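Local coordinates for L-lysine 6-oxidase (Marinomonas mediterranea, PDB 3WEU), which oxidises the side-chain amino group of L-lysine with a cysteine tryptophylquinone cofactor, releasing ammonium and the hydrogen peroxide that gives it antibacterial activity, at residues 452-457 and 503-508; 220-225 and 244-249; 378-383 and 444-449; 95-100 and 117-122; 135-140 and 177-182. All coordinates share one frame; numbering follows the deposited sequence.

Interaction 1: 452-457 and 503-508; sequences EMTWSL and KRMACP
The 3-10 segment that begins at 455 and the residues leading into it form one wall of a buried loop-loop junction within the C-terminal LodA family region; R504 and M505 of the loop ahead of helix 510-515 form the other. No hydrogen bond links the two loops, so the junction depends on shape. The first bond of the 3-10 segment runs from L457 N to T454 O at 3.0 Å.

R504 is the long element. Its chain is extended from CG to NE and runs across the side chain of T454 at about a right angle. T454 CG2 sits between the backbone N and the carbonyl carbon (OG1 takes the anti place, chi1 -168°) and presses on the arginine methylenes, 3.5 Å from R504 CB and equally near its CD. T454 OG1 bonds to P449 O instead. Further out, R504 passes the six-membered ring of W455: CD lies over one face, and NE comes to 3.6 Å from W455 CZ3, with the guanidinium and indole planes 67° apart. S456 CB then covers one guanidinium face towards its rim, 3.7 Å from R504 NH1. The charge of this buried group is met from outside by salt bridges to E489 and D488, which probably fix the rotation of the guanidinium.

M505 curls instead of extending. Bends at chi2 and chi3 fold its thioether against the backbone of 453-454, with SD 3.6 Å from T454 N and the methyl CE 3.6 Å from M453 O.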
# COMPACT_ATOMS: atom_id res chain seq x y z
N GLU A 452 20.35 -21.86 5.71
CA GLU A 452 20.56 -21.98 7.15
C GLU A 452 21.51 -20.88 7.75
O GLU A 452 21.28 -20.39 8.88
CB GLU A 452 21.04 -23.35 7.54
CG GLU A 452 19.99 -24.47 7.17
CD GLU A 452 20.13 -25.00 5.73
OE1 GLU A 452 21.03 -24.52 4.95
OE2 GLU A 452 19.31 -25.89 5.38
N MET A 453 22.60 -20.65 7.02
CA MET A 453 23.74 -19.90 7.47
C MET A 453 24.34 -19.20 6.29
O MET A 453 24.06 -19.55 5.14
CB MET A 453 24.73 -20.81 8.14
CG MET A 453 24.29 -21.25 9.55
SD MET A 453 25.32 -22.62 10.12
CE MET A 453 24.36 -24.01 9.56
N THR A 454 25.19 -18.19 6.55
CA THR A 454 25.79 -17.47 5.44
C THR A 454 27.32 -17.46 5.59
O THR A 454 27.88 -18.28 6.32
CB THR A 454 25.17 -16.10 5.23
OG1 THR A 454 25.56 -15.51 3.99
CG2 THR A 454 25.51 -15.17 6.40
N TRP A 455 27.97 -16.50 4.93
CA TRP A 455 29.38 -16.60 4.62
C TRP A 455 30.30 -16.36 5.78
O TRP A 455 31.52 -16.56 5.65
CB TRP A 455 29.76 -15.72 3.40
CG TRP A 455 29.04 -14.44 3.32
CD1 TRP A 455 28.23 -14.03 2.32
CD2 TRP A 455 29.16 -13.34 4.22
NE1 TRP A 455 27.78 -12.77 2.56
CE2 TRP A 455 28.38 -12.29 3.69
CE3 TRP A 455 29.91 -13.10 5.39
CZ2 TRP A 455 28.20 -11.04 4.36
CZ3 TRP A 455 29.77 -11.82 6.03
CH2 TRP A 455 28.88 -10.83 5.52
N SER A 456 29.74 -16.07 6.96
CA SER A 456 30.60 -16.13 8.15
C SER A 456 31.14 -17.50 8.38
O SER A 456 32.19 -17.67 8.98
CB SER A 456 29.84 -15.58 9.38
OG SER A 456 28.66 -16.32 9.66
N LEU A 457 30.42 -18.54 7.95
CA LEU A 457 30.94 -19.87 8.15
C LEU A 457 32.15 -20.23 7.34
O LEU A 457 32.80 -21.28 7.57
CB LEU A 457 29.85 -20.89 7.86
CG LEU A 457 28.80 -21.21 8.92
CD1 LEU A 457 29.43 -22.05 9.96
CD2 LEU A 457 28.14 -19.99 9.52
N LYS A 503 22.33 -14.70 12.42
CA LYS A 503 21.81 -13.34 12.50
C LYS A 503 21.80 -12.61 11.19
O LYS A 503 21.00 -11.68 11.00
CB LYS A 503 22.59 -12.53 13.52
CG LYS A 503 24.02 -12.30 13.16
CD LYS A 503 24.82 -11.82 14.35
CE LYS A 503 26.32 -11.75 14.04
NZ LYS A 503 27.10 -11.07 15.14
N ARG A 504 22.68 -12.99 10.29
CA ARG A 504 22.79 -12.30 9.00
C ARG A 504 21.66 -12.61 8.03
O ARG A 504 21.43 -11.87 7.06
CB ARG A 504 24.12 -12.66 8.34
CG ARG A 504 25.28 -11.98 9.04
CD ARG A 504 26.57 -12.52 8.48
NE ARG A 504 27.75 -11.84 9.03
CZ ARG A 504 28.26 -12.11 10.22
NH1 ARG A 504 27.66 -13.02 11.02
NH2 ARG A 504 29.34 -11.45 10.63
N MET A 505 20.94 -13.70 8.28
CA MET A 505 19.93 -14.19 7.36
C MET A 505 18.72 -13.26 7.38
O MET A 505 18.61 -12.38 8.25
CB MET A 505 19.47 -15.61 7.73
CG MET A 505 20.57 -16.62 8.03
SD MET A 505 21.91 -16.62 6.81
CE MET A 505 21.09 -17.55 5.54
N ALA A 506 17.81 -13.46 6.43
CA ALA A 506 16.65 -12.58 6.38
C ALA A 506 15.83 -12.68 7.64
O ALA A 506 15.72 -13.73 8.31
CB ALA A 506 15.78 -12.87 5.17
N CYS A 507 15.25 -11.54 7.97
CA CYS A 507 14.38 -11.38 9.14
C CYS A 507 13.04 -10.84 8.70
O CYS A 507 12.91 -9.61 8.43
CB CYS A 507 15.06 -10.43 10.11
SG CYS A 507 14.15 -10.39 11.68
N PRO A 508 12.02 -11.73 8.56
CA PRO A 508 11.98 -13.15 8.84
C PRO A 508 12.51 -14.01 7.66
O PRO A 508 12.56 -13.56 6.53
CB PRO A 508 10.51 -13.43 9.02
CG PRO A 508 9.89 -12.52 8.05
CD PRO A 508 10.73 -11.27 8.03

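Interaction 2: 220-225 and 244-249; sequences DISDGS and MVVGSP
D223 OD2 is gripped by two N-H groups, W243 NE1 and L501 N, while OD1 of the same carboxylate bonds to T502 OG1. CG of D223 lies between its backbone N and carbonyl carbon (chi1 72°), and the acid leads away from V245, the residue that D223 faces as an antiparallel non-hydrogen-bonded pair with CA atoms 4.2 Å apart.

Next along, G224 and M244 make the hydrogen-bonded pair. G224 N donates to M244 O at 2.8 Å, and M244 N returns a shorter but more bent bond to G224 O, 2.7 Å at 135°. The third bond, V246 N to S222 O, is 2.9 Å long; V246 CB and CG2 also lean on that carbonyl, and CG2 meets S222 OG at 3.6 Å. Buried S222 N has no polar partner in the model. Where the strands part, I221 turns its CD1 onto the outgoing backbone, 3.5 Å from V246 O.

The segments include the open ends of a hairpin, the start of strand 223-232 and the end of strand 237-247. Strand 80-91 bonds to the first arm through A90 and H88, and strand 4-13 to the second through G10 and A12, which places the hairpin in the interior of the large mixed N-terminal sheet.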
# COMPACT_ATOMS: atom_id res chain seq x y z
N ASP A 220 11.64 -17.09 14.69
CA ASP A 220 12.02 -17.93 15.78
C ASP A 220 13.10 -18.91 15.39
O ASP A 220 13.36 -19.86 16.07
CB ASP A 220 10.83 -18.62 16.47
CG ASP A 220 10.11 -19.63 15.61
OD1 ASP A 220 10.50 -19.88 14.44
OD2 ASP A 220 9.06 -20.09 16.13
N ILE A 221 13.80 -18.57 14.31
CA ILE A 221 15.11 -19.14 14.04
C ILE A 221 16.01 -18.79 15.19
O ILE A 221 15.79 -17.77 15.82
CB ILE A 221 15.68 -18.57 12.70
CG1 ILE A 221 14.88 -19.06 11.49
CG2 ILE A 221 17.18 -18.85 12.53
CD1 ILE A 221 15.15 -20.55 11.15
N SER A 222 17.01 -19.63 15.47
CA SER A 222 18.02 -19.32 16.47
C SER A 222 19.23 -20.18 16.25
O SER A 222 19.23 -21.16 15.46
CB SER A 222 17.50 -19.60 17.89
OG SER A 222 17.35 -20.98 18.11
N ASP A 223 20.29 -19.84 16.94
CA ASP A 223 21.46 -20.71 17.06
C ASP A 223 22.20 -20.40 18.36
O ASP A 223 21.93 -19.35 18.97
CB ASP A 223 22.43 -20.49 15.86
CG ASP A 223 23.16 -19.17 15.92
OD1 ASP A 223 22.58 -18.17 15.48
OD2 ASP A 223 24.36 -19.16 16.37
N GLY A 224 23.07 -21.31 18.78
CA GLY A 224 23.86 -21.09 19.99
C GLY A 224 24.61 -22.26 20.53
O GLY A 224 24.79 -23.27 19.89
N SER A 225 25.10 -22.09 21.77
CA SER A 225 26.06 -22.96 22.31
C SER A 225 25.44 -24.15 22.98
O SER A 225 24.32 -24.06 23.56
CB SER A 225 26.88 -22.21 23.39
OG SER A 225 26.02 -21.66 24.38
N MET A 244 24.76 -25.27 18.01
CA MET A 244 23.48 -25.69 17.54
C MET A 244 22.88 -24.63 16.62
O MET A 244 22.86 -23.44 16.96
CB MET A 244 22.55 -25.91 18.75
CG MET A 244 21.13 -26.25 18.39
SD MET A 244 21.08 -27.91 17.78
CE MET A 244 19.54 -27.85 16.95
N VAL A 245 22.30 -25.06 15.50
CA VAL A 245 21.66 -24.14 14.58
C VAL A 245 20.27 -24.63 14.23
O VAL A 245 20.07 -25.80 13.95
CB VAL A 245 22.50 -24.03 13.30
CG1 VAL A 245 21.85 -23.07 12.32
CG2 VAL A 245 23.90 -23.54 13.68
N VAL A 246 19.32 -23.72 14.20
CA VAL A 246 17.97 -24.01 13.77
C VAL A 246 17.74 -23.40 12.35
O VAL A 246 18.08 -22.23 12.10
CB VAL A 246 16.92 -23.47 14.71
CG1 VAL A 246 15.54 -23.89 14.21
CG2 VAL A 246 17.13 -24.00 16.09
N GLY A 247 17.29 -24.26 11.43
CA GLY A 247 16.89 -23.83 10.11
C GLY A 247 15.43 -23.97 9.85
O GLY A 247 14.68 -24.69 10.57
N SER A 248 15.04 -23.41 8.74
CA SER A 248 13.67 -23.58 8.24
C SER A 248 13.56 -25.00 7.66
O SER A 248 14.55 -25.73 7.60
CB SER A 248 13.36 -22.50 7.22
OG SER A 248 14.25 -22.53 6.11
N PRO A 249 12.34 -25.48 7.36
CA PRO A 249 12.26 -26.88 6.99
C PRO A 249 13.10 -27.29 5.76
O PRO A 249 13.33 -26.47 4.86
CB PRO A 249 10.80 -27.10 6.73
CG PRO A 249 10.09 -26.03 7.55
CD PRO A 249 11.03 -24.85 7.37

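Interaction 3: 378-383 and 444-449; sequences PMNSGS and GLPMCP
P446, entered through a cis peptide bond, pushes its ring against the backbone of 380-382: CG lies 3.3 Å from S381 O, and CB touches G382 O. N380 crosses the ring at about a right angle and brings ND2 to 3.4 Å from P446 CD. That amide is held in place by its own bond to S381 O, 3.0 Å long, in the amide plane and on a carbonyl lone pair, and by a second bond to W580 O.

M447 follows with the direct hydrogen bond of the contact, its N donating to S383 OG at 2.9 Å and 165°. S383 chi1 of -69° sets OG beside its backbone N, where it also touches P446 CA. One water donates to both M447 O and S383 O, making a second link between the same two residues.

C448 places CB 3.3 Å from S383 O, with SG anti to the backbone N (chi1 -165°). Its carbonyl O bonds to a 1,2-ethanediol molecule, probably from the crystallisation liquor.

Loop 444-449 lines the cysteine tryptophylquinone site: P446 O accepts from NE1 of the tryptophylquinone at position 581, and C448 N donates to its O7. Segment 378-383 packs against this cofactor-binding loop, and its N380 bonds to the residue just before the quinone.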
# COMPACT_ATOMS: atom_id res chain seq x y z
N PRO A 378 29.50 -25.59 -11.47
CA PRO A 378 28.11 -26.01 -11.56
C PRO A 378 27.30 -24.80 -12.09
O PRO A 378 27.67 -23.64 -11.84
CB PRO A 378 27.75 -26.34 -10.11
CG PRO A 378 28.81 -25.74 -9.29
CD PRO A 378 29.95 -25.37 -10.12
N MET A 379 26.24 -25.08 -12.82
CA MET A 379 25.40 -24.00 -13.37
C MET A 379 24.31 -23.56 -12.38
O MET A 379 23.27 -24.25 -12.21
CB MET A 379 24.81 -24.41 -14.68
CG MET A 379 24.03 -23.28 -15.38
SD MET A 379 24.99 -21.75 -15.60
CE MET A 379 23.83 -20.63 -14.75
N ASN A 380 24.54 -22.39 -11.79
CA ASN A 380 23.78 -21.87 -10.65
C ASN A 380 24.32 -20.46 -10.40
O ASN A 380 25.44 -20.08 -10.86
CB ASN A 380 24.01 -22.73 -9.42
CG ASN A 380 22.94 -22.59 -8.34
OD1 ASN A 380 21.94 -23.34 -8.34
ND2 ASN A 380 23.19 -21.70 -7.33
N SER A 381 23.50 -19.66 -9.73
CA SER A 381 23.98 -18.37 -9.24
C SER A 381 25.14 -18.51 -8.30
O SER A 381 25.26 -19.53 -7.57
CB SER A 381 22.89 -17.66 -8.50
OG SER A 381 23.31 -16.38 -8.15
N GLY A 382 26.00 -17.50 -8.33
CA GLY A 382 26.99 -17.32 -7.33
C GLY A 382 26.50 -16.46 -6.17
O GLY A 382 25.30 -16.25 -6.04
N SER A 383 27.43 -16.06 -5.31
CA SER A 383 27.09 -15.40 -4.07
C SER A 383 26.78 -13.89 -4.24
O SER A 383 26.44 -13.26 -3.29
CB SER A 383 28.10 -15.71 -2.97
OG SER A 383 28.03 -17.08 -2.52
N GLY A 444 25.90 -25.05 1.51
CA GLY A 444 27.23 -24.44 1.55
C GLY A 444 27.43 -23.27 0.60
O GLY A 444 27.86 -22.20 1.00
N LEU A 445 27.04 -23.44 -0.66
CA LEU A 445 27.20 -22.38 -1.64
C LEU A 445 26.02 -22.45 -2.60
O LEU A 445 25.46 -23.54 -2.79
CB LEU A 445 28.45 -22.61 -2.47
CG LEU A 445 29.78 -22.55 -1.77
CD1 LEU A 445 30.86 -23.06 -2.67
CD2 LEU A 445 29.98 -21.07 -1.42
N PRO A 446 25.58 -21.31 -3.15
CA PRO A 446 26.01 -19.97 -2.86
C PRO A 446 25.46 -19.51 -1.53
O PRO A 446 24.69 -20.22 -0.89
CB PRO A 446 25.39 -19.12 -3.99
CG PRO A 446 24.19 -19.90 -4.44
CD PRO A 446 24.51 -21.35 -4.17
N MET A 447 25.86 -18.32 -1.12
CA MET A 447 25.43 -17.71 0.12
C MET A 447 25.12 -16.22 -0.13
O MET A 447 26.02 -15.39 -0.03
CB MET A 447 26.55 -17.92 1.15
CG MET A 447 26.50 -19.25 1.89
SD MET A 447 27.86 -19.38 3.00
CE MET A 447 27.42 -20.85 3.97
N CYS A 448 23.87 -15.94 -0.48
CA CYS A 448 23.38 -14.63 -0.80
C CYS A 448 21.98 -14.35 -0.29
O CYS A 448 21.15 -13.81 -1.01
CB CYS A 448 23.50 -14.37 -2.33
SG CYS A 448 23.34 -12.61 -2.84
N PRO A 449 21.72 -14.65 0.98
CA PRO A 449 22.66 -15.07 1.97
C PRO A 449 22.85 -16.55 2.12
O PRO A 449 23.79 -16.99 2.74
CB PRO A 449 22.00 -14.56 3.27
CG PRO A 449 20.56 -14.57 3.04
CD PRO A 449 20.41 -14.28 1.57
O HOH W 1 26.47 -12.71 -0.48

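Interaction 4: 95-100 and 117-122; sequences AWYEFR and RGVPWR. With SO4 (sulfate ion), chain C.
W121 fits into a corner made by W96 and Y97. Its six-membered ring lies face to face on Y97, centroids 3.8 Å apart and planes 15° from parallel, while its edge points at the face of W96 in an offset edge-to-face pair with planes at 78°. A95 O closes the back of this notch, 3.4 Å from W121 CE3.

V119 fills the next hollow: CG1 presses on E98 O at 3.3 Å and reaches Y97 CB and R100 CD. P120 forms a bump under the extended arginine R100, its CD 3.4 Å from R100 CZ over the centre of the guanidinium. The guanidinium of R122 is likewise met over its centre, by Y97 O.

Two backbone bonds stitch the two segments, R122 N to W96 O at 2.8 Å and E98 N to P120 O at 2.9 Å. A sulfate ion, probably from the crystallisation liquor, lies against F99 N and the end of R122: R122 NE bonds to O2, and R122 NH2 shares O4 with F99 N, whose bond is 2.8 Å and nearly straight. One water joins E98 OE2 to W121 O; two others join R100 NH1 to R117 O, one of them weakly held by the arginine.

Both segments belong to the long irregular excursion between strand 80-91 and helix 129-134. R132 of that helix bonds to A95 O and R122 O, and Y114 of the same excursion stacks on Y97.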
# COMPACT_ATOMS: atom_id res chain seq x y z
N ALA A 95 18.75 -7.23 15.48
CA ALA A 95 19.82 -6.39 15.97
C ALA A 95 21.00 -6.29 15.02
O ALA A 95 21.90 -5.49 15.27
CB ALA A 95 20.29 -6.98 17.28
N TRP A 96 21.01 -7.06 13.91
CA TRP A 96 22.13 -7.04 13.01
C TRP A 96 21.96 -6.05 11.86
O TRP A 96 20.98 -5.27 11.75
CB TRP A 96 22.47 -8.47 12.54
CG TRP A 96 23.98 -8.63 12.08
CD1 TRP A 96 24.42 -9.03 10.85
CD2 TRP A 96 25.14 -8.36 12.85
NE1 TRP A 96 25.76 -9.05 10.82
CE2 TRP A 96 26.24 -8.60 12.03
CE3 TRP A 96 25.35 -7.88 14.17
CZ2 TRP A 96 27.54 -8.43 12.45
CZ3 TRP A 96 26.64 -7.66 14.59
CH2 TRP A 96 27.73 -7.97 13.75
N TYR A 97 22.95 -6.08 10.99
CA TYR A 97 22.93 -5.30 9.76
C TYR A 97 21.96 -5.83 8.73
O TYR A 97 21.70 -7.02 8.65
CB TYR A 97 24.31 -5.33 9.12
CG TYR A 97 25.38 -4.71 9.95
CD1 TYR A 97 25.57 -3.31 9.93
CD2 TYR A 97 26.26 -5.46 10.67
CE1 TYR A 97 26.56 -2.70 10.65
CE2 TYR A 97 27.28 -4.83 11.42
CZ TYR A 97 27.38 -3.44 11.38
OH TYR A 97 28.31 -2.78 12.01
N GLU A 98 21.47 -4.94 7.89
CA GLU A 98 20.71 -5.32 6.72
C GLU A 98 21.62 -6.21 5.80
O GLU A 98 22.83 -5.94 5.70
CB GLU A 98 20.29 -4.04 5.97
CG GLU A 98 19.12 -3.29 6.61
CD GLU A 98 18.52 -2.21 5.71
OE1 GLU A 98 19.04 -1.92 4.59
OE2 GLU A 98 17.47 -1.65 6.12
N PHE A 99 21.04 -7.22 5.15
CA PHE A 99 21.82 -8.04 4.27
C PHE A 99 22.03 -7.33 2.91
O PHE A 99 21.11 -6.94 2.23
CB PHE A 99 21.20 -9.43 4.05
CG PHE A 99 22.14 -10.35 3.28
CD1 PHE A 99 23.26 -10.89 3.89
CD2 PHE A 99 21.92 -10.59 1.94
CE1 PHE A 99 24.14 -11.68 3.20
CE2 PHE A 99 22.83 -11.37 1.24
CZ PHE A 99 23.90 -11.92 1.87
N ARG A 100 23.30 -7.12 2.59
CA ARG A 100 23.75 -6.59 1.33
C ARG A 100 24.80 -7.44 0.64
O ARG A 100 25.97 -7.00 0.44
CB ARG A 100 24.32 -5.20 1.59
CG ARG A 100 23.17 -4.22 1.84
CD ARG A 100 23.77 -2.84 1.94
NE ARG A 100 22.77 -1.78 2.06
CZ ARG A 100 23.06 -0.48 2.03
NH1 ARG A 100 24.32 -0.06 1.95
NH2 ARG A 100 22.07 0.41 2.10
N ARG A 117 31.68 -0.22 4.34
CA ARG A 117 30.72 -0.25 3.27
C ARG A 117 29.47 0.51 3.58
O ARG A 117 28.53 0.54 2.78
CB ARG A 117 30.35 -1.73 2.93
CG ARG A 117 31.51 -2.56 2.41
CD ARG A 117 32.22 -1.90 1.28
NE ARG A 117 32.78 -2.84 0.35
CZ ARG A 117 33.35 -2.46 -0.78
NH1 ARG A 117 33.63 -1.19 -0.94
NH2 ARG A 117 33.74 -3.35 -1.68
N GLY A 118 29.39 1.13 4.76
CA GLY A 118 28.22 1.90 5.10
C GLY A 118 26.94 1.07 5.27
O GLY A 118 25.83 1.57 5.05
N VAL A 119 27.07 -0.20 5.64
CA VAL A 119 25.84 -1.01 5.73
C VAL A 119 24.96 -0.55 6.90
O VAL A 119 25.41 -0.46 7.99
CB VAL A 119 26.17 -2.50 5.88
CG1 VAL A 119 24.90 -3.35 5.79
CG2 VAL A 119 27.09 -2.94 4.77
N PRO A 120 23.70 -0.32 6.67
CA PRO A 120 22.89 0.08 7.81
C PRO A 120 22.43 -1.02 8.75
O PRO A 120 22.31 -2.21 8.36
CB PRO A 120 21.67 0.73 7.17
CG PRO A 120 21.57 0.20 5.83
CD PRO A 120 22.95 -0.30 5.41
N TRP A 121 22.13 -0.62 9.98
CA TRP A 121 21.63 -1.54 10.97
C TRP A 121 20.20 -1.76 10.66
O TRP A 121 19.53 -0.82 10.23
CB TRP A 121 21.70 -0.91 12.38
CG TRP A 121 23.03 -0.80 12.92
CD1 TRP A 121 23.75 0.35 13.05
CD2 TRP A 121 23.90 -1.88 13.35
NE1 TRP A 121 25.00 0.06 13.58
CE2 TRP A 121 25.10 -1.29 13.80
CE3 TRP A 121 23.76 -3.26 13.44
CZ2 TRP A 121 26.19 -2.06 14.30
CZ3 TRP A 121 24.84 -4.03 13.97
CH2 TRP A 121 26.01 -3.42 14.42
N ARG A 122 19.68 -2.99 10.87
CA ARG A 122 18.25 -3.18 10.94
C ARG A 122 17.66 -2.37 12.13
O ARG A 122 18.36 -2.15 13.08
CB ARG A 122 17.90 -4.65 11.09
CG ARG A 122 18.15 -5.43 9.80
CD ARG A 122 18.26 -6.94 10.15
NE ARG A 122 18.36 -7.74 8.92
CZ ARG A 122 18.88 -8.96 8.88
NH1 ARG A 122 19.23 -9.60 10.01
NH2 ARG A 122 18.92 -9.59 7.69
S SO4 C . 17.24 -6.76 5.51
O1 SO4 C . 17.63 -5.44 4.90
O2 SO4 C . 16.75 -6.39 6.91
O3 SO4 C . 16.07 -7.35 4.76
O4 SO4 C . 18.34 -7.82 5.49
O HOH W 2 17.69 -0.26 8.54
O HOH W 3 26.87 -1.44 1.50
O HOH W 4 26.51 2.03 1.54

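Interaction 5: 135-140 and 177-182; sequences LIIDLG and KHFESL
Apolar contact across the segments is carried by I137 and L139 on one side and F179 and L182 on the other. CG2 of I137 is the central methyl: it meets F179 CZ obliquely at 3.5 Å. The L182 branch, whose modelled shape is doubtful, lies against the same methyl, with I137 CG2 to L182 CD1 at 3.7 Å. Meanwhile I137 CD1 reaches over one face of the F179 ring, towards its rim. L139 and F179 approach tip to tip, with L139 CD1 near the ring plane and 4.0 Å from F179 CE2. F179 CG is anti to its backbone N (chi1 175°), and on the ring face opposite I137 CD1 lies S181 N.

The side chains meet between the start of strand 137-145 and the corner where the chain enters strand 181-187, both in the N-terminal LodA region, assigned to the E-set clan. These strands do not pair with each other: 137-145 lies beside 80-91, and 181-187 beside 150-154. F201 adds an edge-to-face partner to F179.

Polar bonds stay within each side or lead outwards. D138 OD1 accepts from G140 N at 3.0 Å in an Asx turn, the N-H coming from above the carboxylate plane, and bonds to H88 as well; OD2 pairs with Y162 OH. On the other segment, S181 OG bonds to E152 OE2, I153 O and G183 N.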
# COMPACT_ATOMS: atom_id res chain seq x y z
N LEU A 135 16.43 -5.89 20.98
CA LEU A 135 15.97 -6.40 19.70
C LEU A 135 16.26 -7.91 19.53
O LEU A 135 15.60 -8.58 18.72
CB LEU A 135 16.63 -5.60 18.54
CG LEU A 135 16.13 -4.15 18.38
CD1 LEU A 135 17.05 -3.44 17.37
CD2 LEU A 135 14.67 -4.16 17.94
N ILE A 136 17.23 -8.40 20.30
CA ILE A 136 17.66 -9.76 20.27
C ILE A 136 16.57 -10.57 20.93
O ILE A 136 15.95 -10.13 21.92
CB ILE A 136 18.95 -9.97 21.09
CG1 ILE A 136 20.05 -9.08 20.55
CG2 ILE A 136 19.42 -11.43 21.13
CD1 ILE A 136 21.34 -9.18 21.27
N ILE A 137 16.31 -11.77 20.41
CA ILE A 137 15.48 -12.70 21.12
C ILE A 137 16.41 -13.61 21.86
O ILE A 137 17.13 -14.44 21.26
CB ILE A 137 14.55 -13.55 20.23
CG1 ILE A 137 13.68 -12.68 19.35
CG2 ILE A 137 13.63 -14.43 21.10
CD1 ILE A 137 12.70 -13.46 18.46
N ASP A 138 16.41 -13.47 23.20
CA ASP A 138 17.28 -14.15 24.08
C ASP A 138 16.55 -14.44 25.42
O ASP A 138 16.22 -13.51 26.21
CB ASP A 138 18.51 -13.29 24.32
CG ASP A 138 19.49 -13.90 25.31
OD1 ASP A 138 19.38 -15.10 25.66
OD2 ASP A 138 20.45 -13.19 25.70
N LEU A 139 16.30 -15.71 25.67
CA LEU A 139 15.50 -16.15 26.80
C LEU A 139 16.38 -16.84 27.77
O LEU A 139 15.92 -17.44 28.72
CB LEU A 139 14.40 -17.07 26.32
CG LEU A 139 13.47 -16.51 25.25
CD1 LEU A 139 12.36 -17.51 24.96
CD2 LEU A 139 12.85 -15.14 25.58
N GLY A 140 17.69 -16.71 27.55
CA GLY A 140 18.68 -17.38 28.39
C GLY A 140 18.83 -18.84 28.04
O GLY A 140 18.05 -19.33 27.20
N LYS A 177 1.13 -13.48 16.18
CA LYS A 177 0.77 -12.46 17.18
C LYS A 177 1.58 -12.46 18.46
O LYS A 177 1.92 -11.36 18.99
CB LYS A 177 -0.72 -12.59 17.52
CG LYS A 177 -1.59 -12.40 16.32
CD LYS A 177 -2.98 -11.90 16.65
CE LYS A 177 -3.55 -11.22 15.41
NZ LYS A 177 -4.89 -11.77 15.06
N HIS A 178 1.86 -13.67 18.96
CA HIS A 178 2.39 -13.87 20.33
C HIS A 178 3.58 -14.74 20.39
O HIS A 178 3.46 -15.94 20.33
CB HIS A 178 1.32 -14.45 21.26
CG HIS A 178 0.18 -13.50 21.50
ND1 HIS A 178 -1.07 -13.65 20.92
CD2 HIS A 178 0.14 -12.32 22.18
CE1 HIS A 178 -1.83 -12.62 21.25
NE2 HIS A 178 -1.12 -11.80 22.01
N PHE A 179 4.74 -14.14 20.53
CA PHE A 179 5.97 -14.92 20.67
C PHE A 179 6.04 -15.57 22.05
O PHE A 179 5.82 -14.92 23.05
CB PHE A 179 7.21 -14.05 20.47
CG PHE A 179 8.45 -14.78 20.71
CD1 PHE A 179 8.96 -15.62 19.73
CD2 PHE A 179 9.04 -14.79 21.96
CE1 PHE A 179 10.08 -16.41 20.01
CE2 PHE A 179 10.12 -15.56 22.24
CZ PHE A 179 10.67 -16.38 21.27
N GLU A 180 6.42 -16.83 22.12
CA GLU A 180 6.47 -17.56 23.37
C GLU A 180 7.70 -18.41 23.59
O GLU A 180 8.06 -18.67 24.71
CB GLU A 180 5.25 -18.47 23.47
CG GLU A 180 4.05 -17.76 24.06
CD GLU A 180 2.81 -18.65 24.10
OE1 GLU A 180 2.01 -18.50 25.02
OE2 GLU A 180 2.65 -19.51 23.22
N SER A 181 8.32 -18.92 22.53
CA SER A 181 9.30 -19.91 22.67
C SER A 181 10.32 -19.92 21.50
O SER A 181 9.96 -19.71 20.36
CB SER A 181 8.65 -21.29 22.73
OG SER A 181 9.62 -22.32 22.89
N LEU A 182 11.53 -20.31 21.82
CA LEU A 182 12.58 -20.62 20.84
C LEU A 182 12.77 -22.12 20.56
O LEU A 182 13.52 -22.52 19.68
CB LEU A 182 13.84 -20.00 21.35
CG LEU A 182 14.32 -18.65 20.71
CD1 LEU A 182 13.53 -17.85 19.70
CD2 LEU A 182 15.42 -18.03 21.53

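Interaction 1 touches interactions 2, 3 and 4, and stays about 7 Å from interaction 5, nearest atom to nearest atom. It meets interaction 3 where M447 SD lies 3.3 Å from T454 C, and interaction 2 where M453 CE meets V245 CG1 at 3.8 Å. R122 of interaction 4 bonds to K503 O and M505 O through NH1 and NH2, each 2.9 Å long. Interaction 3 borders the tryptophylquinone at position 581, and F99 of interaction 4 packs on C448 and P449 of the same loop, with F99 CZ 3.4 Å from P449 CA. Interactions 2 and 5 reach the same N-terminal sheet and meet through D220. Interaction 5 is remote from the cofactor wall, its nearest atoms about 17 Å from those of interaction 3.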